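Local coordinates for protein aromatic-amino-acid aminotransferase (Burkholderia pseudomallei, PDB 4F4E) that probably transfers amino groups between aromatic amino acids such as tyrosine and 2-oxoglutarate, working as a homodimer with pyridoxal 5'-phosphate as cofactor, at residues 97-101 against 278-282; 132-136 against 297-302; 186-191 against 223-229. All coordinates share one frame; numbering follows the deposited sequence. Where two conformers were deposited one is given.

Contact 1: 97-101 against 278-282; sequences YDASV and VGALS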
loop_
_atom_site.group_PDB
_atom_site.type_symbol
_atom_site.label_atom_id
_atom_site.label_comp_id
_atom_site.label_asym_id
_atom_site.label_seq_id
_atom_site.Cartn_x
_atom_site.Cartn_y
_atom_site.Cartn_z
ATOM N N TYR A 97 11.873 -6.717 10.953
ATOM C CA TYR A 97 12.195 -5.683 9.950
ATOM C C TYR A 97 12.154 -4.319 10.625
ATOM O O TYR A 97 13.102 -3.537 10.497
ATOM C CB TYR A 97 11.174 -5.697 8.796
ATOM C CG TYR A 97 11.188 -4.517 7.861
ATOM C CD1 TYR A 97 11.984 -4.516 6.713
ATOM C CD2 TYR A 97 10.368 -3.440 8.066
ATOM C CE1 TYR A 97 11.975 -3.435 5.858
ATOM C CE2 TYR A 97 10.368 -2.360 7.234
ATOM C CZ TYR A 97 11.154 -2.365 6.094
ATOM O OH TYR A 97 11.099 -1.306 5.213
ATOM N N ASP A 98 11.091 -4.074 11.384
ATOM C CA ASP A 98 10.929 -2.810 12.064
ATOM C C ASP A 98 12.116 -2.564 12.976
ATOM O O ASP A 98 12.662 -1.487 13.005
ATOM C CB ASP A 98 9.642 -2.768 12.882
ATOM C CG ASP A 98 8.399 -2.760 12.043
ATOM O OD1 ASP A 98 8.477 -2.330 10.896
ATOM O OD2 ASP A 98 7.313 -3.188 12.548
ATOM N N ALA A 99 12.530 -3.577 13.734
ATOM C CA ALA A 99 13.697 -3.448 14.610
ATOM C C ALA A 99 15.001 -3.202 13.876
ATOM O O ALA A 99 15.811 -2.417 14.337
ATOM C CB ALA A 99 13.834 -4.693 15.490
ATOM N N SER A 100 15.228 -3.905 12.776
ATOM C CA SER A 100 16.439 -3.709 11.969
ATOM C C SER A 100 16.486 -2.336 11.339
ATOM O O SER A 100 17.569 -1.731 11.206
ATOM C CB SER A 100 16.523 -4.771 10.851
ATOM O OG SER A 100 16.752 -6.048 11.372
ATOM N N VAL A 101 15.332 -1.820 10.911
ATOM C CA VAL A 101 15.288 -0.454 10.348
ATOM C C VAL A 101 15.742 0.551 11.390
ATOM O O VAL A 101 16.508 1.455 11.085
ATOM C CB VAL A 101 13.875 -0.113 9.826
ATOM C CG1 VAL A 101 13.632 1.413 9.723
ATOM C CG2 VAL A 101 13.578 -0.849 8.512
ATOM N N VAL A 278 9.055 -1.082 -0.228
ATOM C CA VAL A 278 9.631 -1.411 1.079
ATOM C C VAL A 278 10.240 -0.151 1.705
ATOM O O VAL A 278 11.257 0.356 1.239
ATOM C CB VAL A 278 10.739 -2.483 0.920
ATOM C CG1 VAL A 278 11.103 -3.066 2.289
ATOM C CG2 VAL A 278 10.299 -3.575 -0.015
ATOM N N GLY A 279 9.557 0.395 2.719
ATOM C CA GLY A 279 10.011 1.516 3.502
ATOM C C GLY A 279 9.483 1.430 4.918
ATOM O O GLY A 279 9.023 0.363 5.381
ATOM N N ALA A 280 9.590 2.524 5.637
ATOM C CA ALA A 280 9.224 2.537 7.065
ATOM C C ALA A 280 9.027 3.975 7.525
ATOM O O ALA A 280 9.714 4.898 7.072
ATOM C CB ALA A 280 10.285 1.863 7.918
ATOM N N LEU A 281 8.101 4.144 8.457
ATOM C CA LEU A 281 7.952 5.413 9.178
ATOM C C LEU A 281 8.426 5.142 10.586
ATOM O O LEU A 281 7.973 4.158 11.221
ATOM C CB LEU A 281 6.497 5.871 9.284
ATOM C CG LEU A 281 6.308 7.172 10.090
ATOM C CD1 LEU A 281 6.959 8.366 9.356
ATOM C CD2 LEU A 281 4.841 7.408 10.393
ATOM N N SER A 282 9.345 5.957 11.054
ATOM C CA SER A 282 9.805 5.879 12.416
ATOM C C SER A 282 9.466 7.196 13.100
ATOM O O SER A 282 9.577 8.261 12.503
ATOM C CB SER A 282 11.326 5.598 12.498
ATOM O OG SER A 282 11.709 4.325 11.952
#

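Contact 2: 132-136 against 297-302; sequences IGADF and QLKRVI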
loop_
_atom_site.group_PDB
_atom_site.type_symbol
_atom_site.label_atom_id
_atom_site.label_comp_id
_atom_site.label_asym_id
_atom_site.label_seq_id
_atom_site.Cartn_x
_atom_site.Cartn_y
_atom_site.Cartn_z
ATOM N N ILE A 132 1.435 7.899 5.798
ATOM C CA ILE A 132 0.931 7.534 7.117
ATOM C C ILE A 132 1.324 8.559 8.181
ATOM O O ILE A 132 0.517 8.867 9.061
ATOM C CB ILE A 132 1.206 6.058 7.489
ATOM C CG1 ILE A 132 2.664 5.750 7.646
ATOM C CG2 ILE A 132 0.526 5.106 6.480
ATOM C CD1 ILE A 132 2.912 4.320 8.169
ATOM N N GLY A 133 2.543 9.116 8.071
ATOM C CA GLY A 133 2.972 10.176 8.932
ATOM C C GLY A 133 2.109 11.425 8.760
ATOM O O GLY A 133 1.695 12.038 9.756
ATOM N N ALA A 134 1.877 11.807 7.503
ATOM C CA ALA A 134 1.083 12.986 7.143
ATOM C C ALA A 134 -0.338 12.830 7.705
ATOM O O ALA A 134 -0.879 13.734 8.355
ATOM C CB ALA A 134 1.045 13.185 5.614
ATOM N N ASP A 135 -0.929 11.659 7.489
ATOM C CA ASP A 135 -2.290 11.476 7.942
ATOM C C ASP A 135 -2.358 11.533 9.474
ATOM O O ASP A 135 -3.295 12.131 10.010
ATOM C CB ASP A 135 -2.934 10.171 7.480
ATOM C CG ASP A 135 -3.262 10.140 5.974
ATOM O OD1 ASP A 135 -3.255 11.206 5.301
ATOM O OD2 ASP A 135 -3.530 8.997 5.510
ATOM N N PHE A 136 -1.410 10.933 10.167
ATOM C CA PHE A 136 -1.379 11.012 11.624
ATOM C C PHE A 136 -1.145 12.457 12.072
ATOM O O PHE A 136 -1.814 12.947 12.993
ATOM C CB PHE A 136 -0.282 10.094 12.166
ATOM C CG PHE A 136 -0.072 10.172 13.647
ATOM C CD1 PHE A 136 -1.116 9.962 14.544
ATOM C CD2 PHE A 136 1.192 10.421 14.158
ATOM C CE1 PHE A 136 -0.906 10.019 15.917
ATOM C CE2 PHE A 136 1.412 10.461 15.531
ATOM C CZ PHE A 136 0.367 10.268 16.409
ATOM N N GLN A 297 -2.333 4.810 17.488
ATOM C CA GLN A 297 -3.010 5.702 16.559
ATOM C C GLN A 297 -2.482 5.517 15.146
ATOM O O GLN A 297 -3.243 5.578 14.180
ATOM C CB GLN A 297 -2.881 7.169 17.017
ATOM C CG GLN A 297 -3.614 7.455 18.326
ATOM C CD GLN A 297 -5.091 7.079 18.327
ATOM O OE1 GLN A 297 -5.776 7.153 17.293
ATOM N NE2 GLN A 297 -5.595 6.689 19.492
ATOM N N LEU A 298 -1.207 5.238 15.013
ATOM C CA LEU A 298 -0.634 4.976 13.680
ATOM C C LEU A 298 -1.240 3.726 13.049
ATOM O O LEU A 298 -1.504 3.672 11.859
ATOM C CB LEU A 298 0.882 4.865 13.754
ATOM C CG LEU A 298 1.667 4.865 12.478
ATOM C CD1 LEU A 298 1.417 6.175 11.711
ATOM C CD2 LEU A 298 3.141 4.707 12.910
ATOM N N LYS A 299 -1.487 2.731 13.884
ATOM C CA LYS A 299 -2.176 1.527 13.438
ATOM C C LYS A 299 -3.560 1.818 12.872
ATOM O O LYS A 299 -3.920 1.199 11.876
ATOM C CB LYS A 299 -2.223 0.455 14.517
ATOM C CG LYS A 299 -0.858 -0.184 14.753
ATOM C CD LYS A 299 -0.955 -1.245 15.835
ATOM C CE LYS A 299 0.338 -1.983 16.075
ATOM N NZ LYS A 299 0.174 -2.844 17.291
ATOM N N ARG A 300 -4.304 2.762 13.445
ATOM C CA ARG A 300 -5.603 3.108 12.890
ATOM C C ARG A 300 -5.491 3.701 11.516
ATOM O O ARG A 300 -6.263 3.376 10.632
ATOM C CB ARG A 300 -6.390 4.066 13.779
ATOM C CG ARG A 300 -6.711 3.467 15.132
ATOM C CD ARG A 300 -7.390 4.509 16.024
ATOM N NE ARG A 300 -8.531 5.038 15.308
ATOM C CZ ARG A 300 -9.097 6.209 15.529
ATOM N NH1 ARG A 300 -8.652 7.016 16.487
ATOM N NH2 ARG A 300 -10.122 6.567 14.769
ATOM N N VAL A 301 -4.510 4.587 11.345
ATOM C CA VAL A 301 -4.283 5.273 10.084
ATOM C C VAL A 301 -3.835 4.300 8.966
ATOM O O VAL A 301 -4.208 4.439 7.819
ATOM C CB VAL A 301 -3.229 6.380 10.338
ATOM C CG1 VAL A 301 -2.554 6.810 9.095
ATOM C CG2 VAL A 301 -3.889 7.571 11.079
ATOM N N ILE A 302 -3.049 3.281 9.337
ATOM C CA ILE A 302 -2.670 2.245 8.379
ATOM C C ILE A 302 -3.868 1.347 8.062
ATOM O O ILE A 302 -4.146 1.022 6.913
ATOM C CB ILE A 302 -1.554 1.356 8.982
ATOM C CG1 ILE A 302 -0.246 2.132 9.064
ATOM C CG2 ILE A 302 -1.344 0.098 8.160
ATOM C CD1 ILE A 302 0.720 1.504 10.118
HETATM O O HOH W 1 -2.861 6.404 5.779
#

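Contact 3: 186-191 against 223-229; sequences LAALNG and VVKARRL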
loop_
_atom_site.group_PDB
_atom_site.type_symbol
_atom_site.label_atom_id
_atom_site.label_comp_id
_atom_site.label_asym_id
_atom_site.label_seq_id
_atom_site.Cartn_x
_atom_site.Cartn_y
_atom_site.Cartn_z
ATOM N N LEU A 186 17.770 29.100 6.814
ATOM C CA LEU A 186 17.700 29.295 8.232
ATOM C C LEU A 186 16.746 30.447 8.561
ATOM O O LEU A 186 15.968 30.375 9.542
ATOM C CB LEU A 186 19.093 29.541 8.802
ATOM C CG LEU A 186 19.098 29.016 10.236
ATOM C CD1 LEU A 186 19.165 27.485 10.209
ATOM C CD2 LEU A 186 20.252 29.643 10.997
ATOM N N ALA A 187 16.767 31.492 7.745
ATOM C CA ALA A 187 15.893 32.624 8.006
ATOM C C ALA A 187 14.427 32.219 7.917
ATOM O O ALA A 187 13.621 32.620 8.760
ATOM C CB ALA A 187 16.208 33.818 7.092
ATOM N N ALA A 188 14.112 31.347 6.964
ATOM C CA ALA A 188 12.750 30.803 6.809
ATOM C C ALA A 188 12.342 30.006 8.035
ATOM O O ALA A 188 11.259 30.208 8.578
ATOM C CB ALA A 188 12.635 29.939 5.541
ATOM N N LEU A 189 13.208 29.092 8.480
ATOM C CA LEU A 189 12.916 28.304 9.664
ATOM C C LEU A 189 12.722 29.213 10.880
ATOM O O LEU A 189 11.817 29.004 11.678
ATOM C CB LEU A 189 14.043 27.302 9.940
ATOM C CG LEU A 189 14.344 26.227 8.905
ATOM C CD1 LEU A 189 15.683 25.566 9.270
ATOM C CD2 LEU A 189 13.207 25.229 8.833
ATOM N N ASN A 190 13.558 30.237 10.999
ATOM C CA ASN A 190 13.469 31.221 12.094
ATOM C C ASN A 190 12.209 32.096 12.079
ATOM O O ASN A 190 11.995 32.924 12.991
ATOM C CB ASN A 190 14.758 32.068 12.140
ATOM C CG ASN A 190 15.815 31.444 13.020
ATOM O OD1 ASN A 190 15.506 30.801 14.050
ATOM N ND2 ASN A 190 17.053 31.622 12.650
ATOM N N GLY A 191 11.382 31.928 11.068
ATOM C CA GLY A 191 10.061 32.546 10.999
ATOM C C GLY A 191 8.863 31.623 11.073
ATOM O O GLY A 191 7.720 32.094 11.146
ATOM N N VAL A 223 17.481 25.372 15.558
ATOM C CA VAL A 223 16.287 26.180 15.247
ATOM C C VAL A 223 14.993 25.395 15.374
ATOM O O VAL A 223 14.045 25.880 15.967
ATOM C CB VAL A 223 16.374 26.869 13.862
ATOM C CG1 VAL A 223 15.121 27.681 13.593
ATOM C CG2 VAL A 223 17.590 27.778 13.838
ATOM N N VAL A 224 14.962 24.165 14.842
ATOM C CA VAL A 224 13.787 23.306 14.995
ATOM C C VAL A 224 13.472 23.132 16.482
ATOM O O VAL A 224 12.321 23.190 16.884
ATOM C CB VAL A 224 14.001 21.947 14.304
ATOM C CG1 VAL A 224 12.953 20.916 14.769
ATOM C CG2 VAL A 224 13.985 22.089 12.796
ATOM N N LYS A 225 14.494 22.902 17.290
ATOM C CA LYS A 225 14.275 22.736 18.729
ATOM C C LYS A 225 13.744 24.026 19.353
ATOM O O LYS A 225 12.697 24.009 20.018
ATOM C CB LYS A 225 15.533 22.237 19.457
ATOM C CG LYS A 225 15.267 21.913 20.936
ATOM C CD LYS A 225 16.028 20.680 21.439
ATOM C CE LYS A 225 15.732 20.330 22.904
ATOM N NZ LYS A 225 14.900 19.117 23.083
ATOM N N ALA A 226 14.453 25.135 19.138
ATOM C CA ALA A 226 14.081 26.418 19.720
ATOM C C ALA A 226 12.667 26.880 19.317
ATOM O O ALA A 226 11.928 27.466 20.161
ATOM C CB ALA A 226 15.123 27.487 19.416
ATOM N N ARG A 227 12.277 26.603 18.077
ATOM C CA ARG A 227 10.987 27.052 17.579
ATOM C C ARG A 227 9.879 26.008 17.638
ATOM O O ARG A 227 8.744 26.271 17.271
ATOM C CB ARG A 227 11.169 27.648 16.207
ATOM C CG ARG A 227 11.949 28.962 16.310
ATOM C CD ARG A 227 12.053 29.644 14.983
ATOM N NE ARG A 227 10.769 30.198 14.592
ATOM C CZ ARG A 227 10.215 31.286 15.126
ATOM N NH1 ARG A 227 10.805 31.973 16.095
ATOM N NH2 ARG A 227 9.058 31.712 14.659
ATOM N N ARG A 228 10.194 24.837 18.198
ATOM C CA ARG A 228 9.219 23.748 18.336
ATOM C C ARG A 228 8.577 23.384 16.997
ATOM O O ARG A 228 7.379 23.169 16.901
ATOM C CB ARG A 228 8.197 24.075 19.412
ATOM C CG ARG A 228 8.885 24.537 20.702
ATOM C CD ARG A 228 7.920 24.608 21.865
ATOM N NE ARG A 228 7.017 25.762 21.745
ATOM C CZ ARG A 228 5.706 25.709 21.469
ATOM N NH1 ARG A 228 5.065 24.546 21.259
ATOM N NH2 ARG A 228 5.024 26.855 21.388
ATOM N N LEU A 229 9.430 23.284 15.986
ATOM C CA LEU A 229 9.032 22.776 14.691
ATOM C C LEU A 229 9.042 21.248 14.745
ATOM O O LEU A 229 9.673 20.649 15.614
ATOM C CB LEU A 229 9.977 23.296 13.622
ATOM C CG LEU A 229 10.205 24.817 13.693
ATOM C CD1 LEU A 229 10.978 25.198 12.444
ATOM C CD2 LEU A 229 8.911 25.626 13.791
#

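Contact 1: 97-101 against 278-282
Tyr97 reaches from helix 95-106 to strand 278-284 and ends in a hydrogen bond. Tyr97 OH donates to the backbone O of Gly279 at 2.7 Å. The approach is far from the usual lone-pair direction. The C=O...donor angle is 103°, and the OH stands above the carbonyl plane, 58° out of it. The carbonyl O lies near the plane of the ring, at its edge. CG of Tyr97 lies anti to the backbone N (chi1 167°), which sends the ring off the helix toward the strand. Tyr97 CE1 lies 3.7 Å from CG1 of Val278, which comes at the ring obliquely. On one face of the Tyr97 ring sits CG2 of Val101, from the next turn of the same helix, 3.7 Å above the plane and offset toward the rim. Asp98 OD1 lies in plane at the edge.

Strand 278-284 belongs to the mixed central sheet of the large domain, as expected for this aminotransferase family. It runs antiparallel to both neighbours, 118-124 and 261-266. Helix 95-106 lies against one face of this sheet. Side chains of Val317 and Ala318, on helix 312-322, also touch Tyr97.

Ala280 is the second main partner. Ala280 CB points at the helix and meets CG1 of Val101 at 3.8 Å. Here one methyl meets another, and the OH of Tyr97 is 4.2 Å from Ala280 CB. The same Val101 CG1 comes within 4.1 Å of Ser282 OG. That hydroxyl is already engaged, in a hydrogen bond with Thr120 OG1 on strand 118-124. Val101 also touches Phe267 and Ser265.

Contact 2: 132-136 against 297-302
Val301 is the main bump of this contact. Its side chain points from helix 288-303 into a hollow on helix 125-140, formed by Ile132, Asp135 and Phe136. CG1 enters deepest. Val301 CG1 lies 3.7 Å from Ile132 O and equally close to CB of Asp135. The second methyl, CG2, leans toward the backbone N of Phe136. Leu298, one turn earlier, supplies the next bump. Leu298 CD1 comes 3.9 Å from Ile132 O and also lies beside CB of Phe136. The valine and leucine methyls therefore sit on the same carbonyl, which is bonded to Phe136 N within its own helix.

Ile132 in turn fits among Leu298, Val301 and Ile302. Its CB faces Leu298 CD1 and Val301 CG1. Its CG1 takes the tight place between the backbone N and the carbonyl carbon (chi1 66°). From there Ile132 CD1 reaches across to Ile302 CG1 at 3.9 Å, the two side chains crossing at a slant. At the far end, CE1 of Phe136 lies 3.6 Å from CB of Gln297, and the amide of Gln297 turns away. The axes of the two short segments pass 9.5 Å apart at 113°. Leu281 of the central sheet packs against Ile132 and Leu298.

The end of Gln297 faces the dimer partner: NE2 bonds to Glu29 O of the second subunit, while OE1 accepts from Arg300 NH1. Phe25 of that subunit packs on Phe136.

No direct hydrogen bond joins the two segments. One water donates to Asp135 OD2 at 2.7 Å and to Val301 O at 3.1 Å. Asp135 OD1 makes a salt bridge with Lys131, which would help keep the carboxylate charged. Apolar shape fit therefore holds these segments together, and the single water carries the polar link between Asp135 and Val301 O.

Contact 3: 186-191 against 223-229
The guanidinium of Arg227 lies flat against the backbone of the 186-191 turn. Over the centre of one face stands the carbonyl O of Asn190, 3.2 Å above the plane and nearest to CZ. Gly191 N lies over the same face. This is contact of a carbonyl dipole with a charged plane, and the angles to NE and NH1 are too poor for hydrogen bonds. Leu189 O lies obliquely to the group, 3.4 Å from CD of Arg227. The side chain is bent at chi3 (72°), which turns the group over the turn. Its NH2 is held by a hydrogen bond to Tyr192 O, just past Gly191.

The amide of Asn190 makes a close van der Waals contact. Asn190 OD1 comes within 3.2 Å of Val223 CG1, with the two side chains crossing at about a right angle. Val223 is the most covered residue here. Val223 CG1 also meets CB of Leu189 at 3.8 Å. Val223 CG2 also lies near Asn190 OD1 and is 4.0 Å from Leu186 CD1. One valine thus spreads its two methyls over three residues of the opposing segment.

Helix 214-227 links the adjacent parallel strands 197-201 and 230-235, a beta-alpha-beta crossover in the large domain of the aminotransferase fold. Helix 182-189 ends beside it, and the chain then leads on to strand 197-201. Leu189 and Leu229 both touch Val198 on that strand. Arg228 closes helix 214-227 with a Schellman motif, at positive phi (55°). Leu229 N bonds back to Val224 O at 3.0 Å. After the turn, Leu229 points toward the 186-191 segment, with Leu229 CD1 4.0 Å from Leu189 O. Leu229 also touches Tyr192, while Asn190 and Gly191 lie at the protein surface.

Contacts 1 and 2 are buried and belong together. Strand 278-284 joins them: contact 1 uses it directly, while contact 2 rests on its Leu281, whose CD2 lies 3.6 Å from Gly133 CA and also packs on Leu298. Helix 288-303 of contact 2 follows that strand in the chain. Contact 3 is partly exposed and touches neither, its nearest atoms being about 13 Å from each. Its segments fall inside the chain loops closed by the other two. The chemistry follows the place. Contact 1 has a direct hydrogen bond, contact 2 apolar packing with a bridging water and a second subunit at one end, and contact 3 an arginine whose face covers one backbone carbonyl.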